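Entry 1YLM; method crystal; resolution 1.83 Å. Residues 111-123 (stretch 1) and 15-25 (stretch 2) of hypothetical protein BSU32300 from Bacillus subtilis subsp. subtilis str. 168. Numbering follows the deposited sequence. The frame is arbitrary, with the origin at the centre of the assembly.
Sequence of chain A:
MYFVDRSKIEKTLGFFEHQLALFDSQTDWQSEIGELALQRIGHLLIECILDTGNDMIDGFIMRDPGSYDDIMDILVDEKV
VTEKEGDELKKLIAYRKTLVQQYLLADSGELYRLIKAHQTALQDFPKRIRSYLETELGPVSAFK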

# COMPACT_ATOMS: atom_id res chain seq x y z
N LEU A 111 2.96 -6.49 -13.54
CA LEU A 111 3.11 -7.06 -12.21
C LEU A 111 2.84 -8.57 -12.24
O LEU A 111 3.60 -9.34 -11.65
CB LEU A 111 2.18 -6.35 -11.23
CG LEU A 111 2.13 -6.91 -9.80
CD1 LEU A 111 3.52 -6.93 -9.16
CD2 LEU A 111 1.15 -6.07 -8.99
N TYR A 112 1.79 -8.99 -12.95
CA TYR A 112 1.54 -10.42 -13.14
C TYR A 112 2.78 -11.14 -13.67
O TYR A 112 3.17 -12.19 -13.13
CB TYR A 112 0.35 -10.68 -14.09
CG TYR A 112 0.10 -12.16 -14.30
CD1 TYR A 112 -0.77 -12.86 -13.47
CD2 TYR A 112 0.78 -12.86 -15.30
CE1 TYR A 112 -0.98 -14.22 -13.64
CE2 TYR A 112 0.58 -14.22 -15.48
CZ TYR A 112 -0.30 -14.89 -14.65
OH TYR A 112 -0.50 -16.24 -14.84
N ARG A 113 3.38 -10.58 -14.72
CA ARG A 113 4.53 -11.22 -15.35
C ARG A 113 5.70 -11.29 -14.41
O ARG A 113 6.44 -12.28 -14.39
CB ARG A 113 4.90 -10.52 -16.66
CG ARG A 113 3.89 -10.85 -17.77
CD ARG A 113 4.27 -10.23 -19.11
NE ARG A 113 4.21 -8.77 -19.11
CZ ARG A 113 3.14 -8.05 -19.46
NH1 ARG A 113 2.00 -8.64 -19.80
NH2 ARG A 113 3.22 -6.73 -19.45
N LEU A 114 5.86 -10.25 -13.60
CA LEU A 114 6.92 -10.19 -12.61
C LEU A 114 6.80 -11.28 -11.55
O LEU A 114 7.76 -12.03 -11.29
CB LEU A 114 6.93 -8.78 -11.98
CG LEU A 114 8.15 -8.30 -11.24
CD1 LEU A 114 9.41 -8.44 -12.10
CD2 LEU A 114 7.91 -6.84 -10.80
N ILE A 115 5.61 -11.39 -10.95
CA ILE A 115 5.34 -12.40 -9.94
C ILE A 115 5.48 -13.81 -10.53
O ILE A 115 6.11 -14.68 -9.92
CB ILE A 115 3.94 -12.19 -9.31
CG1 ILE A 115 3.84 -10.78 -8.68
CG2 ILE A 115 3.63 -13.27 -8.28
CD1 ILE A 115 2.46 -10.41 -8.15
N LYS A 116 4.91 -14.01 -11.72
CA LYS A 116 4.98 -15.32 -12.37
C LYS A 116 6.42 -15.74 -12.61
O LYS A 116 6.80 -16.88 -12.30
CB LYS A 116 4.17 -15.36 -13.68
CG LYS A 116 3.68 -16.78 -14.03
CD LYS A 116 2.44 -17.12 -13.18
CE LYS A 116 2.13 -18.61 -13.13
NZ LYS A 116 0.89 -18.84 -12.33
N ALA A 117 7.22 -14.81 -13.11
CA ALA A 117 8.63 -15.06 -13.43
C ALA A 117 9.44 -15.52 -12.21
O ALA A 117 10.42 -16.23 -12.36
CB ALA A 117 9.25 -13.82 -14.03
N HIS A 118 9.03 -15.08 -11.02
CA HIS A 118 9.78 -15.39 -9.80
C HIS A 118 8.97 -16.21 -8.82
O HIS A 118 9.23 -16.21 -7.63
CB HIS A 118 10.30 -14.09 -9.17
CG HIS A 118 11.05 -13.22 -10.14
ND1 HIS A 118 12.15 -13.67 -10.84
CD2 HIS A 118 10.83 -11.95 -10.56
CE1 HIS A 118 12.60 -12.71 -11.63
NE2 HIS A 118 11.81 -11.66 -11.48
N GLN A 119 7.99 -16.96 -9.34
CA GLN A 119 7.06 -17.67 -8.47
C GLN A 119 7.76 -18.76 -7.64
O GLN A 119 7.46 -18.91 -6.46
CB GLN A 119 5.88 -18.23 -9.27
CG GLN A 119 4.74 -18.72 -8.39
CD GLN A 119 3.48 -19.04 -9.15
OE1 GLN A 119 3.27 -18.53 -10.25
NE2 GLN A 119 2.62 -19.86 -8.56
N THR A 120 8.71 -19.47 -8.23
CA THR A 120 9.45 -20.50 -7.48
C THR A 120 10.25 -19.92 -6.28
O THR A 120 10.17 -20.47 -5.17
CB THR A 120 10.37 -21.36 -8.40
OG1 THR A 120 9.57 -22.04 -9.37
CG2 THR A 120 11.12 -22.40 -7.58
N ALA A 121 11.00 -18.85 -6.51
CA ALA A 121 11.71 -18.15 -5.43
C ALA A 121 10.72 -17.64 -4.37
O ALA A 121 10.97 -17.73 -3.16
CB ALA A 121 12.55 -17.01 -5.96
N LEU A 122 9.58 -17.12 -4.83
CA LEU A 122 8.53 -16.71 -3.88
C LEU A 122 8.03 -17.86 -3.00
O LEU A 122 8.00 -17.74 -1.77
CB LEU A 122 7.38 -16.01 -4.61
CG LEU A 122 7.72 -14.62 -5.17
CD1 LEU A 122 6.63 -14.14 -6.12
CD2 LEU A 122 7.93 -13.61 -4.03
N GLN A 123 7.67 -18.98 -3.63
CA GLN A 123 7.22 -20.18 -2.92
C GLN A 123 8.27 -20.69 -1.92
O GLN A 123 7.92 -21.17 -0.85
CB GLN A 123 6.89 -21.30 -3.90
CG GLN A 123 5.73 -20.99 -4.84
CD GLN A 123 5.56 -22.04 -5.93
OE1 GLN A 123 6.50 -22.76 -6.29
NE2 GLN A 123 4.35 -22.13 -6.47
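Stretch 2 15-25: FFEHQLALFDS

Stretch 1 is helical in two parts, 111-117 and 119-123. H118 breaks the run. It leaves helical phi/psi (-117/25) and takes the N-cap position of the second helix. In stretch 2, residues 15-23 are helical, in a helix that begins earlier in the chain. D24 is the first residue to leave helical phi/psi, and S25 follows in an extended conformation (-86/167). The S25 hydroxyl turns back on the helix end, with OG donating to O of L22 at 2.6 Å.

Helix 15-23 runs at a signed crossing angle of -114° to helix 111-117, with the axes 12.1 Å apart at closest approach. Against helix 119-123 the signed angle is -151°, so this pair is closer to antiparallel, and the axes approach to 11.2 Å. F23 and D24 lie by I115 and K116, while L20 lies by Q123. The CA atoms of I115 and F23 are 8.6 Å apart, those of K116 and D24 8.9 Å, and those of Q123 and L20 7.4 Å. The contact buries 508 Å², both sides summed.

F23 has the largest covered area. Its CA-to-CB bond points toward stretch 1, and its side chain fits as a knob among Y112, I115, K116 and Q119. I115 CG2 lies over one face of the F23 ring, 3.4 Å from the ring centroid and 12° off the ring normal, a CH-pi contact; it is also 3.4 Å from F23 CZ. Q119 OE1 meets the ring edge at F23 CE2, 3.4 Å away. Y112 CD1 is 3.7 Å from F23 CE1; the two rings meet obliquely, with planes at 41°. K116 CD packs 3.8 Å from F23 CE2.

Next to this apolar contact is a polar one. Q119 NE2 donates a hydrogen bond to D24 OD1 at 2.8 Å, with an angle of 160°. The same carboxylate oxygen, D24 OD1, forms a long salt bridge with K116 NZ at 3.7 Å. Thus D24, just past the helix end, holds two side chains that also line the F23 pocket.

Further along, the CA-to-CB bond of L20 points toward stretch 1. L20 CD2 is 3.5 Å from Q123 N and 4.1 Å from L122 CB. The CA-to-CB bond of F16 also points toward stretch 1. The edge of its ring meets the backbone of L122, with F16 CE2 3.2 Å from L122 O, and F16 CZ is 4.0 Å from L122 CD2. A water bridges the stretches here, donating to E17 OE2 and to Q123 O at 2.8 Å each.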

# COMPACT_ATOMS: atom_id res chain seq x y z
N PHE A 15 0.51 -15.70 6.25
CA PHE A 15 -0.23 -14.71 5.48
C PHE A 15 0.29 -14.65 4.05
O PHE A 15 -0.48 -14.70 3.08
CB PHE A 15 -0.04 -13.36 6.15
CG PHE A 15 -0.85 -12.25 5.54
CD1 PHE A 15 -2.18 -12.04 5.93
CD2 PHE A 15 -0.26 -11.36 4.63
CE1 PHE A 15 -2.92 -10.97 5.38
CE2 PHE A 15 -0.99 -10.30 4.08
CZ PHE A 15 -2.32 -10.11 4.46
N PHE A 16 1.61 -14.51 3.93
CA PHE A 16 2.32 -14.57 2.65
C PHE A 16 1.91 -15.77 1.79
O PHE A 16 1.56 -15.63 0.61
CB PHE A 16 3.84 -14.59 2.93
CG PHE A 16 4.70 -14.72 1.69
CD1 PHE A 16 5.15 -13.59 1.01
CD2 PHE A 16 5.10 -15.98 1.24
CE1 PHE A 16 5.97 -13.70 -0.13
CE2 PHE A 16 5.92 -16.10 0.10
CZ PHE A 16 6.36 -14.96 -0.58
N GLU A 17 1.96 -16.96 2.38
CA GLU A 17 1.62 -18.17 1.65
C GLU A 17 0.16 -18.15 1.15
O GLU A 17 -0.13 -18.56 0.02
CB GLU A 17 1.93 -19.39 2.53
CG GLU A 17 3.45 -19.68 2.56
CD GLU A 17 3.82 -20.86 3.46
OE1 GLU A 17 3.22 -21.00 4.54
OE2 GLU A 17 4.76 -21.61 3.09
N HIS A 18 -0.74 -17.65 1.98
CA HIS A 18 -2.14 -17.50 1.56
C HIS A 18 -2.24 -16.60 0.32
O HIS A 18 -2.93 -16.94 -0.65
CB HIS A 18 -3.02 -16.98 2.70
CG HIS A 18 -4.48 -16.95 2.36
ND1 HIS A 18 -5.21 -18.10 2.13
CD2 HIS A 18 -5.33 -15.92 2.18
CE1 HIS A 18 -6.46 -17.77 1.83
NE2 HIS A 18 -6.56 -16.45 1.86
N GLN A 19 -1.55 -15.45 0.33
CA GLN A 19 -1.64 -14.53 -0.81
C GLN A 19 -1.02 -15.16 -2.07
O GLN A 19 -1.56 -15.00 -3.19
CB GLN A 19 -0.96 -13.18 -0.54
CG GLN A 19 -1.29 -12.44 0.79
CD GLN A 19 -2.73 -12.59 1.28
OE1 GLN A 19 -2.97 -13.04 2.40
NE2 GLN A 19 -3.68 -12.20 0.47
N LEU A 20 0.09 -15.88 -1.90
CA LEU A 20 0.71 -16.61 -3.02
C LEU A 20 -0.26 -17.66 -3.59
O LEU A 20 -0.39 -17.77 -4.81
CB LEU A 20 2.03 -17.24 -2.62
CG LEU A 20 3.02 -17.70 -3.70
CD1 LEU A 20 3.29 -16.60 -4.70
CD2 LEU A 20 4.30 -18.09 -2.98
N ALA A 21 -0.92 -18.40 -2.71
CA ALA A 21 -1.94 -19.39 -3.12
C ALA A 21 -3.04 -18.73 -3.95
O ALA A 21 -3.49 -19.28 -4.95
CB ALA A 21 -2.53 -20.08 -1.92
N LEU A 22 -3.45 -17.53 -3.54
CA LEU A 22 -4.49 -16.78 -4.24
C LEU A 22 -3.98 -16.35 -5.61
O LEU A 22 -4.72 -16.43 -6.60
CB LEU A 22 -4.95 -15.58 -3.41
CG LEU A 22 -5.75 -15.93 -2.15
CD1 LEU A 22 -6.13 -14.68 -1.37
CD2 LEU A 22 -7.01 -16.74 -2.51
N PHE A 23 -2.71 -15.95 -5.67
CA PHE A 23 -2.09 -15.60 -6.95
C PHE A 23 -2.12 -16.80 -7.89
O PHE A 23 -2.38 -16.67 -9.08
CB PHE A 23 -0.64 -15.12 -6.78
CG PHE A 23 0.07 -14.89 -8.09
CD1 PHE A 23 -0.21 -13.75 -8.84
CD2 PHE A 23 0.97 -15.82 -8.59
CE1 PHE A 23 0.42 -13.53 -10.07
CE2 PHE A 23 1.61 -15.61 -9.81
CZ PHE A 23 1.34 -14.46 -10.55
N ASP A 24 -1.87 -17.98 -7.34
CA ASP A 24 -1.79 -19.17 -8.16
C ASP A 24 -3.19 -19.71 -8.54
O ASP A 24 -3.28 -20.74 -9.19
CB ASP A 24 -0.93 -20.22 -7.46
CG ASP A 24 -0.45 -21.31 -8.40
OD1 ASP A 24 0.22 -20.99 -9.41
OD2 ASP A 24 -0.76 -22.48 -8.12
N SER A 25 -4.24 -18.97 -8.18
CA SER A 25 -5.64 -19.37 -8.37
C SER A 25 -6.22 -19.02 -9.75
O SER A 25 -5.64 -18.20 -10.49
CB SER A 25 -6.53 -18.75 -7.28
OG SER A 25 -6.87 -17.39 -7.58
O HOH W 1 5.52 -21.78 0.45